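Local atomic coordinates of heme peroxidase (Bacteroides thetaiotaomicron, PDB entry 2GVK), a protein that probably uses heme to reduce hydrogen peroxide while oxidising dyes and related substrates, as other dye-decolorizing peroxidases do. Residues P14-G19 with H112-Q117; M63-T68 with F122-I127; S93-E98 with T272-L277; E278-G283 with N288-L293. All blocks are in the same frame, centred on the assembly; numbering follows the deposited sequence. Where two conformers were deposited one is given.

Overall arrangement
The four contacts form two clusters on opposite sides of the chain's centre. Contacts 1 and 2, with centres 9 Å apart, use neighbouring antiparallel strands 109-115 and 66-72 of the large sheet, one each; contact 1 ties the N-terminal loop to it, and contact 2 packs helix 118-131 on it. Contacts 3 and 4, also 9 Å apart, both use helix 270-281. Contacts of different clusters have centres 26 to 35 Å apart. Along the chain the segments of contacts 1, 2 and 3 alternate, and contact 4 closes last. Contact 3 links the related N-terminal and C-terminal halves of this peroxidase, joining them through side-chain packing and a hydrogen bond as well as through their common sheet.

Contact 1. Residues P14-G19 with H112-Q117; sequences PQDVAG and HIRAKQ
Arg114 reaches from its strand to the loop 14-19 and meets the backbone of Asp16 and Gly19 as well as the Asp16 carboxylate. Its NH2 lies 2.6 Å from Asp16 O, at the edge of the guanidinium plane, but the angle at hydrogen is only 124°, far from straight, which makes this a short yet weak hydrogen bond. The carboxylate takes a different place: Asp16 OD2 sits over one guanidinium face, 3.6 Å from Arg114 NH2, so the salt bridge rests on charge alone with no N-H aimed at the oxygen. Water 1 also lies at the edge, accepting from Arg114 NH1 (3.0 Å) and donating to Gly19 O (3.0 Å). The chain of Arg114 is bent at chi3 (-86°), which turns the flat group towards Asp16 and Gly19. Here the N-terminal loop that precedes strand 24-32 is fastened to the antiparallel sheet of the DyP fold, through strand 109-115. With Asp16 placed as here, a CB on Gly19 would crowd Asp16 OD2, which fits a glycine. In the next shell His112, two residues earlier on the strand, lays CE1 3.3 Å above the centre of the guanidinium, on the face opposite Asp16 OD2. That imidazole is placed by a hydrogen bond between His112 ND1 and Tyr266 OH and by the nearly parallel ring of Phe27. Asp16 OD2 has its stronger polar partner in Ser66 OG on the adjoining strand, whose backbone also pairs with Arg114. Loop 14-19 is shaped by an inverse gamma turn centred on Asp16, with Val17 N bonded to Gln15 O at 2.8 Å.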
loop_
_atom_site.group_PDB
_atom_site.type_symbol
_atom_site.label_atom_id
_atom_site.label_comp_id
_atom_site.label_asym_id
_atom_site.label_seq_id
_atom_site.Cartn_x
_atom_site.Cartn_y
_atom_site.Cartn_z
ATOM N N PRO A 14 19.711 4.355 -22.299
ATOM C CA PRO A 14 19.635 2.909 -22.372
ATOM C C PRO A 14 18.244 2.387 -22.060
ATOM O O PRO A 14 17.440 3.073 -21.441
ATOM C CB PRO A 14 20.599 2.456 -21.282
ATOM C CG PRO A 14 20.542 3.513 -20.276
ATOM C CD PRO A 14 20.358 4.802 -21.051
ATOM N N GLN A 15 17.963 1.191 -22.518
ATOM C CA GLN A 15 16.793 0.487 -22.073
ATOM C C GLN A 15 16.996 0.137 -20.584
ATOM O O GLN A 15 18.065 0.379 -20.029
ATOM C CB GLN A 15 16.580 -0.782 -22.908
ATOM C CG GLN A 15 16.145 -0.508 -24.365
ATOM C CD GLN A 15 15.744 -1.770 -25.083
ATOM O OE1 GLN A 15 14.887 -2.498 -24.615
ATOM N NE2 GLN A 15 16.278 -1.977 -26.288
ATOM N N ASP A 16 15.990 -0.503 -19.974
ATOM C CA ASP A 16 16.002 -0.785 -18.553
ATOM C C ASP A 16 16.870 -2.007 -18.246
ATOM O O ASP A 16 16.371 -3.042 -17.801
ATOM C CB ASP A 16 14.559 -1.011 -18.058
ATOM C CG ASP A 16 14.440 -0.980 -16.541
ATOM O OD1 ASP A 16 15.248 -0.290 -15.882
ATOM O OD2 ASP A 16 13.505 -1.612 -16.013
ATOM N N VAL A 17 18.161 -1.851 -18.407
ATOM C CA VAL A 17 19.084 -2.947 -18.263
ATOM C C VAL A 17 19.723 -2.997 -16.884
ATOM O O VAL A 17 20.462 -3.927 -16.562
ATOM C CB VAL A 17 20.187 -2.850 -19.329
ATOM C CG1 VAL A 17 19.576 -2.932 -20.719
ATOM C CG2 VAL A 17 20.983 -1.580 -19.165
ATOM N N ALA A 18 19.438 -2.004 -16.069
ATOM C CA ALA A 18 19.938 -1.978 -14.727
ATOM C C ALA A 18 18.788 -1.937 -13.777
ATOM O O ALA A 18 18.941 -1.543 -12.645
ATOM C CB ALA A 18 20.817 -0.799 -14.521
ATOM N N GLY A 19 17.610 -2.337 -14.256
ATOM C CA GLY A 19 16.441 -2.396 -13.425
ATOM C C GLY A 19 16.532 -3.483 -12.353
ATOM O O GLY A 19 17.323 -4.444 -12.470
ATOM N N HIS A 112 12.072 -9.180 -22.363
ATOM C CA HIS A 112 12.135 -9.377 -20.926
ATOM C C HIS A 112 11.160 -8.380 -20.303
ATOM O O HIS A 112 11.411 -7.172 -20.294
ATOM C CB HIS A 112 13.576 -9.169 -20.448
ATOM C CG HIS A 112 13.751 -9.214 -18.956
ATOM N ND1 HIS A 112 14.778 -8.539 -18.308
ATOM C CD2 HIS A 112 13.082 -9.889 -17.999
ATOM C CE1 HIS A 112 14.712 -8.789 -17.016
ATOM N NE2 HIS A 112 13.679 -9.587 -16.793
ATOM N N ILE A 113 10.018 -8.908 -19.823
ATOM C CA ILE A 113 8.892 -8.103 -19.394
ATOM C C ILE A 113 8.696 -8.286 -17.889
ATOM O O ILE A 113 8.579 -9.404 -17.417
ATOM C CB ILE A 113 7.576 -8.533 -20.120
ATOM C CG1 ILE A 113 7.834 -8.842 -21.589
ATOM C CG2 ILE A 113 6.522 -7.456 -19.969
ATOM C CD1 ILE A 113 6.594 -9.299 -22.370
ATOM N N ARG A 114 8.651 -7.165 -17.165
ATOM C CA ARG A 114 8.583 -7.129 -15.682
ATOM C C ARG A 114 7.483 -6.158 -15.230
ATOM O O ARG A 114 7.386 -5.075 -15.766
ATOM C CB ARG A 114 9.926 -6.615 -15.109
ATOM C CG ARG A 114 11.094 -7.521 -15.303
ATOM C CD ARG A 114 12.393 -6.886 -14.806
ATOM N NE ARG A 114 13.011 -6.045 -15.843
ATOM C CZ ARG A 114 14.281 -5.619 -15.809
ATOM N NH1 ARG A 114 15.074 -5.963 -14.805
ATOM N NH2 ARG A 114 14.760 -4.878 -16.809
ATOM N N ALA A 115 6.751 -6.507 -14.157
ATOM C CA ALA A 115 5.817 -5.575 -13.536
ATOM C C ALA A 115 5.366 -6.077 -12.186
ATOM O O ALA A 115 5.506 -7.264 -11.865
ATOM C CB ALA A 115 4.616 -5.348 -14.426
ATOM N N LYS A 116 4.713 -5.203 -11.447
ATOM C CA LYS A 116 4.176 -5.576 -10.127
ATOM C C LYS A 116 2.970 -6.494 -10.232
ATOM O O LYS A 116 2.603 -7.161 -9.247
ATOM C CB LYS A 116 3.837 -4.319 -9.296
ATOM C CG LYS A 116 5.065 -3.670 -8.687
ATOM C CD LYS A 116 4.703 -2.590 -7.680
ATOM N N GLN A 117 2.348 -6.530 -11.400
ATOM C CA GLN A 117 1.225 -7.441 -11.661
ATOM C C GLN A 117 1.443 -8.183 -12.957
ATOM O O GLN A 117 1.817 -7.594 -13.942
ATOM C CB GLN A 117 -0.071 -6.678 -11.738
ATOM C CG GLN A 117 -0.489 -6.074 -10.445
ATOM C CD GLN A 117 -1.860 -5.439 -10.531
ATOM O OE1 GLN A 117 -2.413 -5.250 -11.641
ATOM N NE2 GLN A 117 -2.425 -5.104 -9.389
HETATM O O HOH W 1 18.020 -5.391 -15.255
#

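Contact 2. Residues M63-T68 with F122-I127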
loop_
_atom_site.group_PDB
_atom_site.type_symbol
_atom_site.label_atom_id
_atom_site.label_comp_id
_atom_site.label_asym_id
_atom_site.label_seq_id
_atom_site.Cartn_x
_atom_site.Cartn_y
_atom_site.Cartn_z
HETATM N N MSE A 63 3.129 0.608 -10.982
HETATM C CA MSE A 63 3.294 -0.841 -11.170
HETATM C C MSE A 63 4.680 -1.252 -11.695
HETATM O O MSE A 63 4.896 -2.405 -12.054
HETATM C CB MSE A 63 2.207 -1.362 -12.100
HETATM C CG MSE A 63 0.825 -1.212 -11.569
HETATM SE SE MSE A 63 0.515 -2.288 -9.958
HETATM C CE MSE A 63 0.701 -0.953 -8.624
ATOM N N GLN A 64 5.607 -0.313 -11.738
ATOM C CA GLN A 64 6.992 -0.628 -12.083
ATOM C C GLN A 64 7.110 -1.440 -13.378
ATOM O O GLN A 64 7.910 -2.369 -13.469
ATOM C CB GLN A 64 7.650 -1.378 -10.936
ATOM C CG GLN A 64 7.497 -0.670 -9.613
ATOM C CD GLN A 64 8.365 -1.248 -8.509
ATOM O OE1 GLN A 64 8.495 -2.476 -8.371
ATOM N NE2 GLN A 64 8.898 -0.373 -7.664
ATOM N N PHE A 65 6.386 -1.030 -14.401
ATOM C CA PHE A 65 6.410 -1.748 -15.641
ATOM C C PHE A 65 7.700 -1.516 -16.401
ATOM O O PHE A 65 8.141 -0.373 -16.562
ATOM C CB PHE A 65 5.252 -1.348 -16.549
ATOM C CG PHE A 65 5.235 -2.107 -17.807
ATOM C CD1 PHE A 65 4.713 -3.397 -17.833
ATOM C CD2 PHE A 65 5.931 -1.644 -18.920
ATOM C CE1 PHE A 65 4.849 -4.197 -18.957
ATOM C CE2 PHE A 65 6.091 -2.434 -20.022
ATOM C CZ PHE A 65 5.539 -3.732 -20.046
ATOM N N SER A 66 8.246 -2.584 -16.956
ATOM C CA SER A 66 9.428 -2.494 -17.767
ATOM C C SER A 66 9.455 -3.618 -18.823
ATOM O O SER A 66 8.971 -4.717 -18.566
ATOM C CB SER A 66 10.649 -2.600 -16.882
ATOM O OG SER A 66 11.817 -2.509 -17.623
ATOM N N CYS A 67 10.024 -3.321 -19.990
ATOM C CA CYS A 67 10.305 -4.311 -21.000
ATOM C C CYS A 67 11.605 -3.936 -21.684
ATOM O O CYS A 67 11.855 -2.762 -21.950
ATOM C CB CYS A 67 9.195 -4.421 -22.042
ATOM S SG CYS A 67 9.383 -5.845 -23.157
ATOM N N THR A 68 12.442 -4.926 -21.924
ATOM C CA THR A 68 13.620 -4.747 -22.764
ATOM C C THR A 68 13.509 -5.660 -23.978
ATOM O O THR A 68 12.870 -6.733 -23.916
ATOM C CB THR A 68 14.907 -5.052 -22.016
ATOM O OG1 THR A 68 14.927 -6.416 -21.660
ATOM C CG2 THR A 68 15.011 -4.230 -20.793
ATOM N N PHE A 122 1.286 -9.559 -19.298
ATOM C CA PHE A 122 0.451 -10.207 -20.310
ATOM C C PHE A 122 -0.042 -9.205 -21.330
ATOM O O PHE A 122 0.000 -9.458 -22.511
ATOM C CB PHE A 122 -0.763 -10.926 -19.672
ATOM C CG PHE A 122 -1.854 -11.217 -20.642
ATOM C CD1 PHE A 122 -1.745 -12.271 -21.523
ATOM C CD2 PHE A 122 -2.964 -10.374 -20.748
ATOM C CE1 PHE A 122 -2.717 -12.499 -22.464
ATOM C CE2 PHE A 122 -3.961 -10.622 -21.677
ATOM C CZ PHE A 122 -3.820 -11.669 -22.554
ATOM N N GLU A 123 -0.504 -8.062 -20.871
ATOM C CA GLU A 123 -1.046 -7.051 -21.770
ATOM C C GLU A 123 -0.008 -6.674 -22.845
ATOM O O GLU A 123 -0.290 -6.705 -24.055
ATOM C CB GLU A 123 -1.467 -5.808 -20.960
ATOM C CG GLU A 123 -1.881 -4.605 -21.795
ATOM C CD GLU A 123 -3.273 -4.704 -22.289
ATOM O OE1 GLU A 123 -3.803 -5.842 -22.364
ATOM O OE2 GLU A 123 -3.886 -3.634 -22.541
ATOM N N PHE A 124 1.179 -6.334 -22.399
ATOM C CA PHE A 124 2.259 -5.945 -23.288
ATOM C C PHE A 124 2.609 -7.094 -24.244
ATOM O O PHE A 124 2.720 -6.903 -25.446
ATOM C CB PHE A 124 3.485 -5.556 -22.451
ATOM C CG PHE A 124 4.535 -4.758 -23.218
ATOM C CD1 PHE A 124 5.490 -5.403 -23.966
ATOM C CD2 PHE A 124 4.558 -3.348 -23.158
ATOM C CE1 PHE A 124 6.474 -4.684 -24.628
ATOM C CE2 PHE A 124 5.522 -2.642 -23.802
ATOM C CZ PHE A 124 6.498 -3.304 -24.532
ATOM N N ALA A 125 2.748 -8.293 -23.695
ATOM C CA ALA A 125 3.093 -9.436 -24.492
ATOM C C ALA A 125 2.033 -9.755 -25.559
ATOM O O ALA A 125 2.373 -10.178 -26.650
ATOM C CB ALA A 125 3.345 -10.655 -23.592
ATOM N N SER A 126 0.757 -9.541 -25.239
ATOM C CA SER A 126 -0.310 -9.816 -26.185
ATOM C C SER A 126 -0.232 -8.850 -27.375
ATOM O O SER A 126 -0.499 -9.234 -28.509
ATOM C CB SER A 126 -1.694 -9.747 -25.500
ATOM O OG SER A 126 -2.084 -8.414 -25.232
ATOM N N ILE A 127 0.157 -7.614 -27.111
ATOM C CA ILE A 127 0.283 -6.637 -28.175
ATOM C C ILE A 127 1.482 -7.003 -29.077
ATOM O O ILE A 127 1.382 -6.925 -30.291
ATOM C CB ILE A 127 0.379 -5.217 -27.616
ATOM C CG1 ILE A 127 -0.968 -4.838 -26.946
ATOM C CG2 ILE A 127 0.715 -4.234 -28.718
ATOM C CD1 ILE A 127 -0.886 -3.681 -26.009
#
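Phe124, on helix 118-131, presses its ring against Phe65 and Cys67, a helix-on-sheet contact of the ferredoxin-like α+β architecture of DyP peroxidases, in which helices cover one face of an antiparallel sheet. Its CG stands anti to the backbone N (chi1 -163°), sending the ring from the helix towards strand 66-72. Starting at the root, Phe124 CB already touches Phe65 CZ at 3.7 Å. At CG and then CD2 the tip of Phe65 comes nearer still, with Phe65 CZ only 3.3 Å from Phe124 CD2, a tight approach. The two rings lie obliquely, their planes 35° apart and their centroids 5.1 Å apart, and farther along the ring Phe124 CE2 meets Phe65 CE2. Cys67 meets the CD1-CE1-CZ side, on the same side of the ring plane as Phe65: its SG approaches Phe124 CE1 to 3.5 Å in an oblique sulfur-aromatic contact. Two flat rings and a small, polarisable thiol suit this buried, apolar layer. Met52 from helix 38-59 also packs on Phe124, and Ile113 of the neighbouring strand touches both Phe65 and Cys67. Over the face, nearest CE1 and CZ, Cys67 CB stands 4.1 Å from the Phe124 centroid, 28° off the ring normal, pointing a CH group at the pi face.

Contact 3. Residues S93-E98 with T272-L277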
loop_
_atom_site.group_PDB
_atom_site.type_symbol
_atom_site.label_atom_id
_atom_site.label_comp_id
_atom_site.label_asym_id
_atom_site.label_seq_id
_atom_site.Cartn_x
_atom_site.Cartn_y
_atom_site.Cartn_z
ATOM N N SER A 93 29.472 -19.105 -28.311
ATOM C CA SER A 93 30.159 -20.370 -28.552
ATOM C C SER A 93 30.052 -21.249 -27.318
ATOM O O SER A 93 30.454 -20.859 -26.242
ATOM C CB SER A 93 31.634 -20.129 -28.890
ATOM O OG SER A 93 31.792 -19.586 -30.188
ATOM N N GLU A 94 29.478 -22.417 -27.480
ATOM C CA GLU A 94 29.308 -23.349 -26.381
ATOM C C GLU A 94 30.611 -23.510 -25.558
ATOM O O GLU A 94 31.714 -23.605 -26.126
ATOM C CB GLU A 94 28.886 -24.674 -26.942
ATOM C CG GLU A 94 28.737 -25.756 -25.972
ATOM C CD GLU A 94 28.554 -27.095 -26.662
ATOM O OE1 GLU A 94 29.521 -27.587 -27.268
ATOM O OE2 GLU A 94 27.443 -27.635 -26.621
ATOM N N ILE A 95 30.472 -23.521 -24.231
ATOM C CA ILE A 95 31.603 -23.750 -23.336
ATOM C C ILE A 95 31.478 -25.130 -22.731
ATOM O O ILE A 95 30.578 -25.397 -21.934
ATOM C CB ILE A 95 31.684 -22.700 -22.225
ATOM C CG1 ILE A 95 31.922 -21.304 -22.830
ATOM C CG2 ILE A 95 32.803 -23.060 -21.227
ATOM C CD1 ILE A 95 31.730 -20.152 -21.850
ATOM N N LYS A 96 32.347 -26.030 -23.166
ATOM C CA LYS A 96 32.281 -27.399 -22.758
ATOM C C LYS A 96 33.423 -27.708 -21.785
ATOM O O LYS A 96 34.613 -27.631 -22.145
ATOM C CB LYS A 96 32.347 -28.315 -23.996
ATOM C CG LYS A 96 32.081 -29.792 -23.707
ATOM C CD LYS A 96 32.051 -30.622 -25.005
ATOM N N GLY A 97 33.067 -27.982 -20.546
ATOM C CA GLY A 97 34.038 -28.365 -19.532
ATOM C C GLY A 97 34.199 -29.872 -19.499
ATOM O O GLY A 97 33.611 -30.588 -20.315
ATOM N N GLU A 98 34.960 -30.363 -18.538
ATOM C CA GLU A 98 35.178 -31.793 -18.425
ATOM C C GLU A 98 33.897 -32.497 -18.009
ATOM O O GLU A 98 33.671 -33.629 -18.375
ATOM C CB GLU A 98 36.317 -32.099 -17.429
ATOM C CG GLU A 98 36.509 -33.624 -17.144
ATOM C CD GLU A 98 37.985 -34.012 -16.798
ATOM O OE1 GLU A 98 38.833 -34.026 -17.737
ATOM O OE2 GLU A 98 38.254 -34.393 -15.613
ATOM N N THR A 272 32.925 -10.079 -19.929
ATOM C CA THR A 272 32.810 -10.322 -18.496
ATOM C C THR A 272 31.917 -11.527 -18.236
ATOM O O THR A 272 32.261 -12.434 -17.453
ATOM C CB THR A 272 32.275 -9.086 -17.767
ATOM O OG1 THR A 272 33.257 -8.033 -17.832
ATOM C CG2 THR A 272 31.980 -9.388 -16.308
ATOM N N THR A 273 30.769 -11.540 -18.889
ATOM C CA THR A 273 29.840 -12.647 -18.755
ATOM C C THR A 273 30.501 -13.942 -19.204
ATOM O O THR A 273 30.397 -14.970 -18.527
ATOM C CB THR A 273 28.568 -12.408 -19.591
ATOM O OG1 THR A 273 28.069 -11.098 -19.313
ATOM C CG2 THR A 273 27.497 -13.464 -19.267
ATOM N N ARG A 274 31.240 -13.875 -20.295
ATOM C CA ARG A 274 31.868 -15.069 -20.822
ATOM C C ARG A 274 32.958 -15.571 -19.878
ATOM O O ARG A 274 33.068 -16.763 -19.654
ATOM C CB ARG A 274 32.430 -14.864 -22.233
ATOM C CG ARG A 274 32.879 -16.200 -22.837
ATOM C CD ARG A 274 33.370 -16.125 -24.259
ATOM N NE ARG A 274 34.054 -17.383 -24.602
ATOM C CZ ARG A 274 33.438 -18.513 -24.973
ATOM N NH1 ARG A 274 32.126 -18.548 -25.144
ATOM N NH2 ARG A 274 34.159 -19.603 -25.224
ATOM N N ARG A 275 33.693 -14.659 -19.249
ATOM C CA ARG A 275 34.714 -15.062 -18.285
ATOM C C ARG A 275 34.093 -15.739 -17.062
ATOM O O ARG A 275 34.625 -16.723 -16.545
ATOM C CB ARG A 275 35.563 -13.864 -17.857
ATOM C CG ARG A 275 36.554 -14.169 -16.738
ATOM C CD ARG A 275 37.910 -13.491 -16.898
ATOM N NE ARG A 275 38.527 -13.787 -18.185
ATOM C CZ ARG A 275 39.758 -13.418 -18.519
ATOM N NH1 ARG A 275 40.504 -12.734 -17.662
ATOM N NH2 ARG A 275 40.247 -13.727 -19.713
HETATM N N MSE A 276 32.962 -15.202 -16.612
HETATM C CA MSE A 276 32.179 -15.792 -15.526
HETATM C C MSE A 276 31.776 -17.224 -15.898
HETATM O O MSE A 276 31.944 -18.155 -15.117
HETATM C CB MSE A 276 30.934 -14.935 -15.267
HETATM C CG MSE A 276 30.043 -15.433 -14.168
HETATM SE SE MSE A 276 28.302 -14.554 -14.195
HETATM C CE MSE A 276 27.493 -15.576 -15.689
ATOM N N LEU A 277 31.255 -17.387 -17.114
ATOM C CA LEU A 277 30.855 -18.696 -17.593
ATOM C C LEU A 277 32.043 -19.657 -17.676
ATOM O O LEU A 277 31.904 -20.840 -17.366
ATOM C CB LEU A 277 30.176 -18.588 -18.955
ATOM C CG LEU A 277 28.818 -17.899 -18.966
ATOM C CD1 LEU A 277 28.413 -17.568 -20.391
ATOM C CD2 LEU A 277 27.765 -18.754 -18.309
HETATM O O HOH W 2 33.696 -21.988 -26.386
#
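Ile95 and Leu277 bring the short strand 95-96 and helix 270-281 nearest each other, their CA atoms 7.7 Å apart, too wide for the backbones to bond and about right for one layer of side chains. Ile95 fills that layer. Its CD1 touches Leu277 CB at 3.6 Å, the two side chains crossing at about a right angle, while Ile95 CG1 lies 3.6 Å from Arg274 NH1. Arg274 comes in from one turn earlier on the helix. With CG anti to the backbone N (chi1 -171°) and the chain extended from CG to NE, it has the length to pass across Ile95 and reach the loop at Ser93. Its guanidinium lays one face on Ile95 CD1, offset towards the rim, and spends its edge on polar partners. Arg274 NH1 donates to Ser93 O over 3.1 Å in a nearly straight bond (166°), lying in the carbonyl plane on a lone pair. Beside it Arg274 NH2 donates to water 2 at 2.7 Å, which donates in turn to Glu94 O at 2.6 Å. An alanine in place of Ile95 would be likely to open a gap beside Leu277 and leave the guanidinium face without its apolar support, free to swing away from Ser93 O. The strand is held by its backbone pairing with Ala102 in the small two-stranded sheet 95-96/101-102. Since arginine meets two neutral carbonyls, one directly and one through water, its charge is probably not neutralised by these partners, and the long, weak ion pair with Glu278 would offset it only in part.

Contact 4. Residues E278-G283 with N288-L293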
loop_
_atom_site.group_PDB
_atom_site.type_symbol
_atom_site.label_atom_id
_atom_site.label_comp_id
_atom_site.label_asym_id
_atom_site.label_seq_id
_atom_site.Cartn_x
_atom_site.Cartn_y
_atom_site.Cartn_z
ATOM N N GLU A 278 33.188 -19.167 -18.141
ATOM C CA GLU A 278 34.416 -20.007 -18.152
ATOM C C GLU A 278 34.748 -20.471 -16.723
ATOM O O GLU A 278 35.014 -21.662 -16.490
ATOM C CB GLU A 278 35.584 -19.250 -18.730
ATOM C CG GLU A 278 35.513 -19.030 -20.236
ATOM C CD GLU A 278 36.654 -18.129 -20.751
ATOM O OE1 GLU A 278 37.504 -17.695 -19.927
ATOM O OE2 GLU A 278 36.686 -17.836 -21.975
ATOM N N ASN A 279 34.730 -19.537 -15.769
ATOM C CA ASN A 279 35.005 -19.873 -14.376
ATOM C C ASN A 279 34.042 -20.949 -13.851
ATOM O O ASN A 279 34.423 -21.786 -13.041
ATOM C CB ASN A 279 34.906 -18.632 -13.481
ATOM C CG ASN A 279 36.124 -17.732 -13.575
ATOM O OD1 ASN A 279 37.004 -17.925 -14.417
ATOM N ND2 ASN A 279 36.171 -16.731 -12.716
HETATM N N MSE A 280 32.781 -20.875 -14.266
HETATM C CA MSE A 280 31.765 -21.809 -13.788
HETATM C C MSE A 280 31.905 -23.177 -14.407
HETATM O O MSE A 280 31.917 -24.203 -13.689
HETATM C CB MSE A 280 30.370 -21.280 -14.099
HETATM C CG MSE A 280 29.983 -20.069 -13.302
HETATM SE SE MSE A 280 28.327 -19.317 -13.979
HETATM C CE MSE A 280 27.106 -20.883 -13.546
ATOM N N PHE A 281 32.016 -23.219 -15.731
ATOM C CA PHE A 281 31.896 -24.489 -16.466
ATOM C C PHE A 281 33.221 -25.183 -16.709
ATOM O O PHE A 281 33.269 -26.404 -16.770
ATOM C CB PHE A 281 31.144 -24.267 -17.788
ATOM C CG PHE A 281 29.665 -24.021 -17.600
ATOM C CD1 PHE A 281 29.190 -22.746 -17.280
ATOM C CD2 PHE A 281 28.765 -25.069 -17.678
ATOM C CE1 PHE A 281 27.852 -22.531 -17.077
ATOM C CE2 PHE A 281 27.429 -24.863 -17.494
ATOM C CZ PHE A 281 26.962 -23.597 -17.161
ATOM N N ILE A 282 34.276 -24.411 -16.905
ATOM C CA ILE A 282 35.622 -24.984 -17.077
ATOM C C ILE A 282 36.357 -25.000 -15.746
ATOM O O ILE A 282 36.986 -26.020 -15.373
ATOM C CB ILE A 282 36.447 -24.188 -18.094
ATOM C CG1 ILE A 282 35.686 -24.052 -19.417
ATOM C CG2 ILE A 282 37.808 -24.857 -18.319
ATOM C CD1 ILE A 282 35.297 -25.386 -20.048
ATOM N N GLY A 283 36.274 -23.886 -15.024
ATOM C CA GLY A 283 36.967 -23.722 -13.763
ATOM C C GLY A 283 38.217 -22.869 -13.907
ATOM O O GLY A 283 38.939 -22.954 -14.912
ATOM N N ASN A 288 38.076 -26.381 -11.232
ATOM C CA ASN A 288 37.491 -25.664 -10.095
ATOM C C ASN A 288 36.119 -25.091 -10.461
ATOM O O ASN A 288 35.907 -23.872 -10.436
ATOM C CB ASN A 288 38.425 -24.539 -9.615
ATOM C CG ASN A 288 37.903 -23.842 -8.365
ATOM O OD1 ASN A 288 37.346 -24.485 -7.478
ATOM N ND2 ASN A 288 38.039 -22.531 -8.314
ATOM N N THR A 289 35.217 -25.976 -10.851
ATOM C CA THR A 289 33.930 -25.570 -11.399
ATOM C C THR A 289 32.951 -25.115 -10.294
ATOM O O THR A 289 33.116 -25.458 -9.109
ATOM C CB THR A 289 33.299 -26.707 -12.210
ATOM O OG1 THR A 289 33.281 -27.910 -11.430
ATOM C CG2 THR A 289 34.097 -26.955 -13.489
ATOM N N ASP A 290 31.966 -24.321 -10.697
ATOM C CA ASP A 290 30.889 -23.884 -9.803
ATOM C C ASP A 290 30.179 -25.099 -9.185
ATOM O O ASP A 290 29.597 -25.941 -9.895
ATOM C CB ASP A 290 29.882 -23.044 -10.604
ATOM C CG ASP A 290 28.880 -22.324 -9.731
ATOM O OD1 ASP A 290 28.719 -22.688 -8.550
ATOM O OD2 ASP A 290 28.221 -21.396 -10.251
ATOM N N ARG A 291 30.247 -25.215 -7.880
ATOM C CA ARG A 291 29.628 -26.329 -7.183
ATOM C C ARG A 291 28.099 -26.351 -7.394
ATOM O O ARG A 291 27.485 -27.395 -7.364
ATOM C CB ARG A 291 29.957 -26.249 -5.706
ATOM C CG ARG A 291 29.304 -27.256 -4.884
ATOM C CD ARG A 291 30.053 -28.580 -4.835
ATOM N NE ARG A 291 29.591 -29.324 -3.684
ATOM C CZ ARG A 291 28.741 -30.335 -3.723
ATOM N NH1 ARG A 291 28.397 -30.882 -4.871
ATOM N NH2 ARG A 291 28.295 -30.857 -2.582
ATOM N N LEU A 292 27.516 -25.191 -7.635
ATOM C CA LEU A 292 26.065 -25.113 -7.862
ATOM C C LEU A 292 25.665 -25.839 -9.135
ATOM O O LEU A 292 24.528 -26.280 -9.263
ATOM C CB LEU A 292 25.593 -23.668 -7.897
ATOM C CG LEU A 292 24.071 -23.443 -7.987
ATOM C CD1 LEU A 292 23.302 -24.204 -6.910
ATOM C CD2 LEU A 292 23.768 -21.982 -7.913
ATOM N N LEU A 293 26.610 -26.023 -10.053
ATOM C CA LEU A 293 26.326 -26.794 -11.270
ATOM C C LEU A 293 26.147 -28.302 -10.992
ATOM O O LEU A 293 25.609 -29.017 -11.820
ATOM C CB LEU A 293 27.402 -26.584 -12.323
ATOM C CG LEU A 293 27.481 -25.178 -12.929
ATOM C CD1 LEU A 293 28.665 -25.093 -13.900
ATOM C CD2 LEU A 293 26.200 -24.786 -13.631
HETATM O O HOH W 3 36.404 -21.270 -11.096
#
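Phe281 and Leu293 each carry CG anti to their own carbonyl carbon (chi1 -73° and -67°), and these settings bring a leucine methyl over the aromatic ring. The setting is the C-terminal end of helix 270-281 and the return of the chain through an Asx turn at Asp290, whose OD1 accepts from Leu292 N at 2.9 Å. Leu293 CD1 stands 3.7 Å from the Phe281 centroid, only 9° off the normal, a well-centred CH-pi contact, and CD2 reaches the ring's CZ. A serine here in place of Phe281 would probably strip Leu293 CD1 of the surface it rests on and open a gap beside Tyr193, which also touches the phenylalanine. The link between backbones is a hydrogen bond from Asp290 N to Met280 O (3.0 Å), made in the carbonyl plane on a lone pair. Met280, a selenomethionine, runs alongside Asp290, whose OD2 is hydrogen-bonded to His232 ND1. Past the helix, Gly283 takes a positive phi, where any CB would jam against the preceding carbonyl and against Asn288 N. In its absence, Gly283 CA approaches Asn288 O to 3.5 Å.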